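Local atomic coordinates of L-threonine-O-3-phosphate decarboxylase (Porphyromonas gingivalis, PDB entry 3FKD), a protein that probably binds pyridoxal 5'-phosphate and uses it to decarboxylate L-threonine O-3-phosphate. Residues A[248-251]-A[252-255]; A[137-140]-A[141-144]; A[240-243]-A[244-247]. One frame throughout, in Å; residues are numbered along the deposited sequence.

Interaction 1: residues A[248-251]-A[252-255]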
loop_
_atom_site.group_PDB
_atom_site.type_symbol
_atom_site.label_atom_id
_atom_site.label_comp_id
_atom_site.label_asym_id
_atom_site.label_seq_id
_atom_site.Cartn_x
_atom_site.Cartn_y
_atom_site.Cartn_z
ATOM N N LEU A 248 20.710 10.672 -11.801
ATOM C CA LEU A 248 20.842 11.661 -10.739
ATOM C C LEU A 248 22.217 12.321 -10.806
ATOM O O LEU A 248 23.212 11.626 -10.995
ATOM C CB LEU A 248 20.658 10.934 -9.397
ATOM C CG LEU A 248 20.441 11.625 -8.064
ATOM C CD1 LEU A 248 20.280 10.493 -7.077
ATOM C CD2 LEU A 248 21.626 12.539 -7.677
ATOM N N PRO A 249 22.293 13.652 -10.645
ATOM C CA PRO A 249 23.615 14.289 -10.753
ATOM C C PRO A 249 24.400 14.108 -9.471
ATOM O O PRO A 249 24.477 15.043 -8.665
ATOM C CB PRO A 249 23.286 15.779 -10.952
ATOM C CG PRO A 249 21.835 15.944 -10.602
ATOM C CD PRO A 249 21.279 14.599 -10.170
ATOM N N ILE A 250 24.968 12.924 -9.278
ATOM C CA ILE A 250 25.567 12.574 -8.009
ATOM C C ILE A 250 26.929 13.241 -7.733
ATOM O O ILE A 250 27.225 13.520 -6.577
ATOM C CB ILE A 250 25.652 11.051 -7.784
ATOM C CG1 ILE A 250 26.041 10.765 -6.325
ATOM C CG2 ILE A 250 26.634 10.413 -8.747
ATOM C CD1 ILE A 250 25.177 11.452 -5.319
ATOM N N ARG A 251 27.740 13.508 -8.759
ATOM C CA ARG A 251 29.027 14.168 -8.508
ATOM C C ARG A 251 28.792 15.581 -8.032
ATOM O O ARG A 251 29.327 16.012 -7.014
ATOM C CB ARG A 251 29.936 14.184 -9.731
ATOM C CG ARG A 251 30.438 12.826 -10.083
ATOM C CD ARG A 251 31.851 12.850 -10.627
ATOM N NE ARG A 251 32.528 11.594 -10.304
ATOM C CZ ARG A 251 32.167 10.397 -10.776
ATOM N NH1 ARG A 251 31.132 10.282 -11.620
ATOM N NH2 ARG A 251 32.845 9.312 -10.396
ATOM N N LYS A 252 27.944 16.285 -8.749
ATOM C CA LYS A 252 27.654 17.645 -8.374
ATOM C C LYS A 252 26.985 17.755 -6.963
ATOM O O LYS A 252 27.285 18.652 -6.174
ATOM C CB LYS A 252 26.871 18.286 -9.524
ATOM C CG LYS A 252 26.014 19.453 -9.169
ATOM C CD LYS A 252 24.575 19.001 -8.873
ATOM C CE LYS A 252 23.657 20.188 -9.039
ATOM N NZ LYS A 252 24.191 21.093 -10.157
ATOM N N TRP A 253 26.099 16.828 -6.629
ATOM C CA TRP A 253 25.508 16.810 -5.295
ATOM C C TRP A 253 26.538 16.507 -4.179
ATOM O O TRP A 253 26.536 17.124 -3.125
ATOM C CB TRP A 253 24.413 15.757 -5.260
ATOM C CG TRP A 253 23.378 15.963 -4.185
ATOM C CD1 TRP A 253 23.171 17.087 -3.426
ATOM C CD2 TRP A 253 22.365 15.023 -3.804
ATOM N NE1 TRP A 253 22.114 16.886 -2.570
ATOM C CE2 TRP A 253 21.584 15.638 -2.800
ATOM C CE3 TRP A 253 22.027 13.725 -4.227
ATOM C CZ2 TRP A 253 20.490 14.992 -2.207
ATOM C CZ3 TRP A 253 20.960 13.087 -3.631
ATOM C CH2 TRP A 253 20.200 13.720 -2.625
ATOM N N GLN A 254 27.378 15.517 -4.436
ATOM C CA GLN A 254 28.394 15.013 -3.533
ATOM C C GLN A 254 29.369 16.151 -3.261
ATOM O O GLN A 254 29.768 16.393 -2.133
ATOM C CB GLN A 254 29.103 13.870 -4.261
ATOM C CG GLN A 254 29.750 12.784 -3.478
ATOM C CD GLN A 254 29.876 11.503 -4.332
ATOM O OE1 GLN A 254 29.447 10.391 -3.932
ATOM N NE2 GLN A 254 30.429 11.669 -5.542
ATOM N N ARG A 255 29.724 16.875 -4.310
ATOM C CA ARG A 255 30.679 17.944 -4.198
ATOM C C ARG A 255 30.105 19.202 -3.513
ATOM O O ARG A 255 30.794 19.847 -2.744
ATOM C CB ARG A 255 31.366 18.169 -5.576
ATOM C CG ARG A 255 31.507 19.556 -6.082
ATOM C CD ARG A 255 32.195 19.547 -7.433
ATOM N NE ARG A 255 31.286 19.643 -8.593
ATOM C CZ ARG A 255 30.575 20.734 -8.914
ATOM N NH1 ARG A 255 30.626 21.825 -8.144
ATOM N NH2 ARG A 255 29.798 20.738 -9.996
#

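Interaction 2: residues A[137-140]-A[141-144]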
loop_
_atom_site.group_PDB
_atom_site.type_symbol
_atom_site.label_atom_id
_atom_site.label_comp_id
_atom_site.label_asym_id
_atom_site.label_seq_id
_atom_site.Cartn_x
_atom_site.Cartn_y
_atom_site.Cartn_z
ATOM N N ASN A 137 23.176 0.724 2.431
ATOM C CA ASN A 137 24.445 1.216 1.959
ATOM C C ASN A 137 24.238 2.121 0.741
ATOM O O ASN A 137 23.761 1.645 -0.290
ATOM C CB ASN A 137 25.338 0.006 1.628
ATOM C CG ASN A 137 26.706 0.415 1.164
ATOM O OD1 ASN A 137 27.291 1.303 1.736
ATOM N ND2 ASN A 137 27.213 -0.205 0.121
ATOM N N PRO A 138 24.569 3.431 0.861
ATOM C CA PRO A 138 25.049 4.130 2.068
ATOM C C PRO A 138 23.926 4.257 3.077
ATOM O O PRO A 138 22.775 4.372 2.681
ATOM C CB PRO A 138 25.424 5.526 1.543
ATOM C CG PRO A 138 24.631 5.703 0.362
ATOM C CD PRO A 138 24.557 4.341 -0.290
ATOM N N ASN A 139 24.264 4.248 4.357
ATOM C CA ASN A 139 23.287 4.185 5.442
ATOM C C ASN A 139 22.574 5.497 5.771
ATOM O O ASN A 139 23.170 6.539 5.759
ATOM C CB ASN A 139 23.972 3.637 6.697
ATOM C CG ASN A 139 22.993 3.311 7.803
ATOM O OD1 ASN A 139 22.032 2.558 7.610
ATOM N ND2 ASN A 139 23.235 3.867 8.974
ATOM N N ASN A 140 21.281 5.409 6.049
ATOM C CA ASN A 140 20.457 6.462 6.646
ATOM C C ASN A 140 20.495 6.230 8.166
ATOM O O ASN A 140 20.105 5.181 8.607
ATOM C CB ASN A 140 19.024 6.256 6.095
ATOM C CG ASN A 140 17.956 7.080 6.799
ATOM O OD1 ASN A 140 18.208 8.156 7.334
ATOM N ND2 ASN A 140 16.728 6.580 6.759
ATOM N N PRO A 141 20.949 7.214 8.975
ATOM C CA PRO A 141 21.205 8.633 8.707
ATOM C C PRO A 141 22.690 8.957 8.568
ATOM O O PRO A 141 23.022 10.078 8.226
ATOM C CB PRO A 141 20.685 9.287 9.998
ATOM C CG PRO A 141 20.699 8.174 11.069
ATOM C CD PRO A 141 21.243 6.943 10.398
ATOM N N ASP A 142 23.535 7.972 8.859
ATOM C CA ASP A 142 24.998 8.041 8.979
ATOM C C ASP A 142 25.752 8.395 7.723
ATOM O O ASP A 142 26.796 9.038 7.767
ATOM C CB ASP A 142 25.491 6.626 9.277
ATOM C CG ASP A 142 25.861 6.468 10.660
ATOM O OD1 ASP A 142 25.895 7.523 11.316
ATOM O OD2 ASP A 142 26.090 5.326 11.103
ATOM N N GLY A 143 25.272 7.828 6.619
ATOM C CA GLY A 143 25.993 7.841 5.362
ATOM C C GLY A 143 27.105 6.817 5.371
ATOM O O GLY A 143 28.002 6.880 4.539
ATOM N N ARG A 144 27.080 5.889 6.314
ATOM C CA ARG A 144 28.138 4.895 6.384
ATOM C C ARG A 144 28.115 4.099 5.101
ATOM O O ARG A 144 27.070 3.712 4.641
ATOM C CB ARG A 144 27.957 3.987 7.594
ATOM C CG ARG A 144 29.089 3.015 7.811
ATOM C CD ARG A 144 28.888 1.657 7.110
ATOM N NE ARG A 144 27.483 1.221 7.010
ATOM C CZ ARG A 144 26.862 0.401 7.861
ATOM N NH1 ARG A 144 27.525 -0.087 8.911
ATOM N NH2 ARG A 144 25.579 0.063 7.663
#

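Interaction 3: residues A[240-243]-A[244-247]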
loop_
_atom_site.group_PDB
_atom_site.type_symbol
_atom_site.label_atom_id
_atom_site.label_comp_id
_atom_site.label_asym_id
_atom_site.label_seq_id
_atom_site.Cartn_x
_atom_site.Cartn_y
_atom_site.Cartn_z
ATOM N N LEU A 240 11.820 3.707 -15.979
ATOM C CA LEU A 240 12.591 2.615 -16.570
ATOM C C LEU A 240 12.924 2.795 -18.051
ATOM O O LEU A 240 13.984 2.374 -18.488
ATOM C CB LEU A 240 11.884 1.277 -16.397
ATOM C CG LEU A 240 12.093 0.657 -15.030
ATOM C CD1 LEU A 240 11.291 -0.635 -14.915
ATOM C CD2 LEU A 240 13.558 0.417 -14.859
ATOM N N ILE A 241 12.009 3.395 -18.812
ATOM C CA ILE A 241 12.159 3.592 -20.260
ATOM C C ILE A 241 13.134 4.750 -20.571
ATOM O O ILE A 241 13.697 4.850 -21.668
ATOM C CB ILE A 241 10.769 3.817 -20.899
ATOM C CG1 ILE A 241 9.991 2.505 -20.916
ATOM C CG2 ILE A 241 10.858 4.302 -22.320
ATOM C CD1 ILE A 241 8.504 2.636 -21.416
ATOM N N HIS A 242 13.352 5.608 -19.584
ATOM C CA HIS A 242 14.137 6.801 -19.766
ATOM C C HIS A 242 15.256 6.907 -18.696
ATOM O O HIS A 242 15.303 7.846 -17.933
ATOM C CB HIS A 242 13.201 8.000 -19.691
ATOM C CG HIS A 242 12.003 7.898 -20.581
ATOM N ND1 HIS A 242 11.881 8.609 -21.758
ATOM C CD2 HIS A 242 10.854 7.194 -20.454
ATOM C CE1 HIS A 242 10.718 8.337 -22.320
ATOM N NE2 HIS A 242 10.070 7.490 -21.541
ATOM N N PRO A 243 16.155 5.917 -18.651
ATOM C CA PRO A 243 17.265 5.921 -17.681
ATOM C C PRO A 243 18.045 7.227 -17.658
ATOM O O PRO A 243 18.313 7.751 -16.582
ATOM C CB PRO A 243 18.156 4.764 -18.162
ATOM C CG PRO A 243 17.587 4.377 -19.578
ATOM C CD PRO A 243 16.132 4.670 -19.443
ATOM N N ALA A 244 18.393 7.764 -18.823
ATOM C CA ALA A 244 19.053 9.075 -18.877
ATOM C C ALA A 244 18.268 10.210 -18.195
ATOM O O ALA A 244 18.811 10.971 -17.387
ATOM C CB ALA A 244 19.442 9.454 -20.335
ATOM N N GLN A 245 17.003 10.353 -18.542
ATOM C CA GLN A 245 16.208 11.442 -17.990
ATOM C C GLN A 245 16.163 11.415 -16.452
ATOM O O GLN A 245 16.024 12.444 -15.786
ATOM C CB GLN A 245 14.804 11.365 -18.553
ATOM C CG GLN A 245 13.909 12.454 -18.102
ATOM C CD GLN A 245 12.571 12.387 -18.769
ATOM O OE1 GLN A 245 12.406 11.713 -19.806
ATOM N NE2 GLN A 245 11.606 13.076 -18.200
ATOM N N PHE A 246 16.279 10.232 -15.885
ATOM C CA PHE A 246 16.090 10.147 -14.463
ATOM C C PHE A 246 17.374 9.840 -13.726
ATOM O O PHE A 246 17.358 9.553 -12.552
ATOM C CB PHE A 246 14.925 9.202 -14.116
ATOM C CG PHE A 246 13.597 9.716 -14.592
ATOM C CD1 PHE A 246 12.949 10.730 -13.901
ATOM C CD2 PHE A 246 13.009 9.212 -15.757
ATOM C CE1 PHE A 246 11.730 11.218 -14.355
ATOM C CE2 PHE A 246 11.805 9.694 -16.197
ATOM C CZ PHE A 246 11.161 10.693 -15.490
ATOM N N THR A 247 18.478 9.908 -14.455
ATOM C CA THR A 247 19.815 9.797 -13.877
ATOM C C THR A 247 20.126 10.978 -12.939
ATOM O O THR A 247 19.833 12.135 -13.240
ATOM C CB THR A 247 20.847 9.737 -14.983
ATOM O OG1 THR A 247 20.739 8.460 -15.626
ATOM C CG2 THR A 247 22.282 9.990 -14.435
#

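Interaction 1: residues A[248-251]-A[252-255]
Leu248 lays its CD2 methyl against the benzo side of the Trp253 indole, 3.7 Å from CE3, approaching obliquely. With CG anti to the backbone N (chi1 -167°), the leucine sends one branch forward to the ring, although its CB does not head that way. Ile250, the first residue of the helix, reaches the same corner of the indole: its CD1 lies 4.0 Å from Trp253 CE3, so two aliphatic tips share a single ring atom. Between them Pro249 is the centre of an inverse gamma turn and the N-cap of the helix; the short bond from Ile250 N to Leu248 O is weak.

Beneath the side chains the helix opens with three successive i to i+4 bonds. Pro249 O accepts Trp253 N at 3.2 Å and Ile250 O accepts Gln254 N at 2.9 Å. The third, Arg255 N to Arg251 O, is also 2.9 Å. The aliphatic part of Lys252 folds back beside the proline, its CD 4.0 Å from Pro249 CB. Gln254 stretches its chain past Ile250, and its amide meets that residue loosely, OE1 at 4.2 Å from Ile250 CG1, while NE2 is hydrogen-bonded to the hydroxyl of Thr174.

Trp253, buried while its neighbours Lys252 and Arg255 are exposed, gives its NE1 hydrogen to the carbonyl of Thr322 and meets the rings of Trp25 and Phe172 at steep angles. This first turn of helix 250-266 therefore lies against several loops: those of Trp25 and Phe172, the one at Thr278 just before strand 279-284, and the one just after strand 317-321.

Interaction 2: residues A[137-140]-A[141-144]
Pro141, joined to Asn140 by a cis peptide, starts the return half of the Asn-Pro-Asn-Asn-Pro-Asp-Gly loop, a variant of the NPxNP(T)G motif that follows a central strand in aminotransferases of this fold; in relatives this loop borders the cofactor pocket. The cis bond brings the CA atoms of Asn140 and Pro141 to 3.1 Å. With CG anti to the backbone N (chi1 169°), Asn140 OD1 lies 3.3 Å from Pro141 CA and also has a weak hydrogen bond from Arg319.

Asp142 comes next, its CB 3.6 Å from Asn139 ND2. The amide and carboxylate planes are 67° apart, and both groups turn to outside partners: ND2 to the carbonyl of Pro97, OD2 to the hydroxyl of Ser118.

Gly143, at positive phi, donates its N to Asn139 O across 2.6 Å and so closes the turn; its backbone also pairs with Gly276.

Arg144 bends at chi2 and chi3, which brings its guanidinium obliquely beside Asn139, Arg144 NH2 lying 4.0 Å from Asn139 CB. Its carbonyl completes the pinch: Arg144 O receives Asn139 N at 2.9 Å, while Pro138 CA makes a CA-H...O contact to the same oxygen at 3.3 Å.

Interaction 3: residues A[240-243]-A[244-247]
Pro243 O is held from both faces of its carbonyl plane: the hydroxyl of Thr247 donates from one, OG1 at 2.7 Å, and the backbone amide of Phe246 from the other, N at 3.3 Å. Neither donor lies in that plane; the hydroxyl stands 40° out of it and the amide further still. Thr247 can reach because its OG1 sits beside the backbone N and anti to the carbonyl carbon (chi1 -71°), which directs the oxygen back along the chain.

The Phe246 amide is itself divided. It also donates to His242 O at 3.3 Å, this time nearly in line with the C=O, though both of its bonds are bent at the hydrogen and long, as expected when one N-H serves two carbonyls. The same histidine carbonyl oxygen meets the phenyl ring at its edge, 3.4 Å from Phe246 CD2 and close to the ring plane. Gln245 covers part of one face of that ring with CG, near the rim, and packs its CB 3.9 Å from His242 CB. Its fully extended chain then runs alongside the histidine, pointing the same way, with the amide turned steeply against the imidazole.

Around this knot Leu240 and Pro243 rest on helix 53-62, while Phe246 touches Leu33 of helix 31-39 and Ile239 of the preceding helix; the His242 ring meets that of Phe238.

His242 is where the backbone leaves helical angles after helix 230-241, and Pro243 has no amide hydrogen to give to the helix. The chain then makes a type I beta turn from Ala244 to Thr247, with Thr247 N bonded to Ala244 O at 3.1 Å: a surface helix-to-helix connection carrying a proline just past the helix end.

Overall arrangement
Interactions 3 and 1 are consecutive: residues 240-247 finish helix 230-241 and turn, and residues 248-255 pass through Pro249 into helix 250-266. Their centres are about 16 Å apart, and apart from the chain junction they do not touch. Interaction 2 comes much earlier in the sequence, after strand 132-136 of the seven-stranded sheet, and is the deep member, its centre about 8 Å from that of the chain against about 17 and 19 Å for interactions 1 and 3. It stands about 16 Å from interaction 1 and about 25 Å from interaction 3, centre to centre, with nearest atoms about 8 and 15 Å apart. By family resemblance, residues 137-144 probably border the pyridoxal phosphate site.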